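Local coordinates for protein BCAM1869 (Burkholderia cenocepacia, PDB 4O2H), which is probably a transcriptional regulator of the RsaM family linked to quorum sensing, and associates with a second copy of itself, at residues P42-E47 against R56-T61. Sequence-based numbering, arbitrary orientation.
Sequences PSLLAE and RLAGYT
L44 and L45 share one side-chain shape. In each, CG stands anti to the backbone N (chi1 174° in both). Neighbours on helix 42-50, both leucines start toward strand 55-65. The A58 methyl sits against the helix backbone at L45, with L44 CG beside it. The CB of A58 points at the helix and comes within 3.7 Å of L45 CA and 3.8 Å of L45 CB. It therefore touches the helix backbone itself, which the small size of alanine allows. The two backbones come close, with A58 CA 4.9 Å from L45 CA.

L45 then reaches back along the strand toward its start. L45 CD1 lies 3.8 Å from L57 C, the carbonyl carbon. L45 CD2 lies 3.8 Å from R56 O. Both methyls thus rest on main chain, while the side chains of R56 and L57 start away from the helix. L44 extends the other way. Its CG is 4.0 Å from A58 CB, and its CD2 is 4.0 Å from the carbonyl O of G59. G59 has no side chain to add, and a CB there would point away from the helix. The contact is van der Waals packing.

The strand's backbone bonds are made to its neighbours. A58 pairs with D41, just before the helix, and G59 pairs with W80 of strand 74-83. L44 also touches D79 of that strand. P42 packs on G19, and S43 on Y20, of the second subunit.

The axes of helix 42-47 and strand 57-61 approach to 6.5 Å, with 131° between their N-to-C directions. The arrangement is a short helix in the connection between adjacent antiparallel strands 34-40 and 55-65, folded back on the four-stranded antiparallel sheet of the RsaM fold.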
loop_
_atom_site.group_PDB
_atom_site.type_symbol
_atom_site.label_atom_id
_atom_site.label_comp_id
_atom_site.label_asym_id
_atom_site.label_seq_id
_atom_site.Cartn_x
_atom_site.Cartn_y
_atom_site.Cartn_z
ATOM N N PRO A 42 -7.801 7.856 6.836
ATOM C CA PRO A 42 -8.508 8.525 7.969
ATOM C C PRO A 42 -8.862 7.570 9.122
ATOM O O PRO A 42 -8.983 7.999 10.271
ATOM C CB PRO A 42 -9.773 9.103 7.315
ATOM C CG PRO A 42 -9.977 8.287 6.083
ATOM C CD PRO A 42 -8.598 7.935 5.595
ATOM N N SER A 43 -9.009 6.288 8.819
ATOM C CA SER A 43 -9.276 5.259 9.816
ATOM C C SER A 43 -8.031 5.040 10.707
ATOM O O SER A 43 -8.177 4.942 11.913
ATOM C CB SER A 43 -9.696 3.964 9.137
ATOM O OG SER A 43 -9.745 2.911 10.085
ATOM N N LEU A 44 -6.827 5.019 10.128
ATOM C CA LEU A 44 -5.577 4.929 10.875
ATOM C C LEU A 44 -5.376 6.191 11.728
ATOM O O LEU A 44 -5.017 6.075 12.906
ATOM C CB LEU A 44 -4.381 4.723 9.937
ATOM C CG LEU A 44 -2.955 4.753 10.583
ATOM C CD1 LEU A 44 -2.775 3.637 11.604
ATOM C CD2 LEU A 44 -1.880 4.663 9.520
ATOM N N LEU A 45 -5.653 7.384 11.137
ATOM C CA LEU A 45 -5.515 8.679 11.788
ATOM C C LEU A 45 -6.378 8.740 13.081
ATOM O O LEU A 45 -5.882 9.172 14.126
ATOM C CB LEU A 45 -5.869 9.848 10.816
ATOM C CG LEU A 45 -5.881 11.262 11.474
ATOM C CD1 LEU A 45 -4.473 11.667 11.974
ATOM C CD2 LEU A 45 -6.429 12.324 10.546
ATOM N N ALA A 46 -7.641 8.288 13.001
ATOM C CA ALA A 46 -8.514 8.261 14.176
ATOM C C ALA A 46 -7.975 7.256 15.189
ATOM O O ALA A 46 -8.018 7.510 16.396
ATOM C CB ALA A 46 -9.952 7.905 13.785
ATOM N N GLU A 47 -7.473 6.125 14.681
ATOM C CA GLU A 47 -6.935 5.034 15.460
ATOM C C GLU A 47 -5.744 5.510 16.323
ATOM O O GLU A 47 -5.737 5.245 17.521
ATOM C CB GLU A 47 -6.545 3.912 14.505
ATOM C CG GLU A 47 -6.179 2.585 15.141
ATOM C CD GLU A 47 -5.771 1.570 14.091
ATOM O OE1 GLU A 47 -6.660 1.073 13.360
ATOM O OE2 GLU A 47 -4.554 1.305 13.969
ATOM N N ARG A 56 -1.482 14.919 12.826
ATOM C CA ARG A 56 -2.209 15.788 11.898
ATOM C C ARG A 56 -2.785 14.962 10.750
ATOM O O ARG A 56 -3.918 15.175 10.342
ATOM C CB ARG A 56 -1.241 16.828 11.329
ATOM C CG ARG A 56 -1.301 18.164 12.021
ATOM C CD ARG A 56 -0.115 19.002 11.580
ATOM N NE ARG A 56 -0.199 19.354 10.165
ATOM C CZ ARG A 56 0.840 19.758 9.449
ATOM N NH1 ARG A 56 2.038 19.871 10.011
ATOM N NH2 ARG A 56 0.695 20.040 8.159
ATOM N N LEU A 57 -1.947 14.057 10.189
ATOM C CA LEU A 57 -2.283 13.162 9.085
ATOM C C LEU A 57 -1.684 11.788 9.335
ATOM O O LEU A 57 -0.664 11.676 10.028
ATOM C CB LEU A 57 -1.725 13.686 7.735
ATOM C CG LEU A 57 -2.132 15.041 7.169
ATOM C CD1 LEU A 57 -1.220 15.386 5.985
ATOM C CD2 LEU A 57 -3.617 15.043 6.703
ATOM N N ALA A 58 -2.264 10.759 8.704
ATOM C CA ALA A 58 -1.743 9.419 8.733
ATOM C C ALA A 58 -2.047 8.753 7.423
ATOM O O ALA A 58 -3.074 9.045 6.796
ATOM C CB ALA A 58 -2.343 8.633 9.885
ATOM N N GLY A 59 -1.195 7.817 7.028
ATOM C CA GLY A 59 -1.429 7.101 5.789
ATOM C C GLY A 59 -0.417 6.030 5.522
ATOM O O GLY A 59 0.388 5.673 6.389
ATOM N N TYR A 60 -0.443 5.571 4.279
ATOM C CA TYR A 60 0.392 4.539 3.718
ATOM C C TYR A 60 1.357 5.158 2.699
ATOM O O TYR A 60 1.147 6.267 2.193
ATOM C CB TYR A 60 -0.494 3.442 3.062
ATOM C CG TYR A 60 -1.001 3.815 1.680
ATOM C CD1 TYR A 60 -0.228 3.579 0.543
ATOM C CD2 TYR A 60 -2.241 4.438 1.510
ATOM C CE1 TYR A 60 -0.662 3.970 -0.724
ATOM C CE2 TYR A 60 -2.704 4.794 0.238
ATOM C CZ TYR A 60 -1.890 4.592 -0.869
ATOM O OH TYR A 60 -2.296 4.968 -2.127
ATOM N N THR A 61 2.414 4.420 2.416
ATOM C CA THR A 61 3.388 4.724 1.382
ATOM C C THR A 61 3.985 3.394 0.926
ATOM O O THR A 61 4.089 2.466 1.718
ATOM C CB THR A 61 4.397 5.774 1.800
ATOM O OG1 THR A 61 5.170 6.115 0.649
ATOM C CG2 THR A 61 5.262 5.331 2.969
#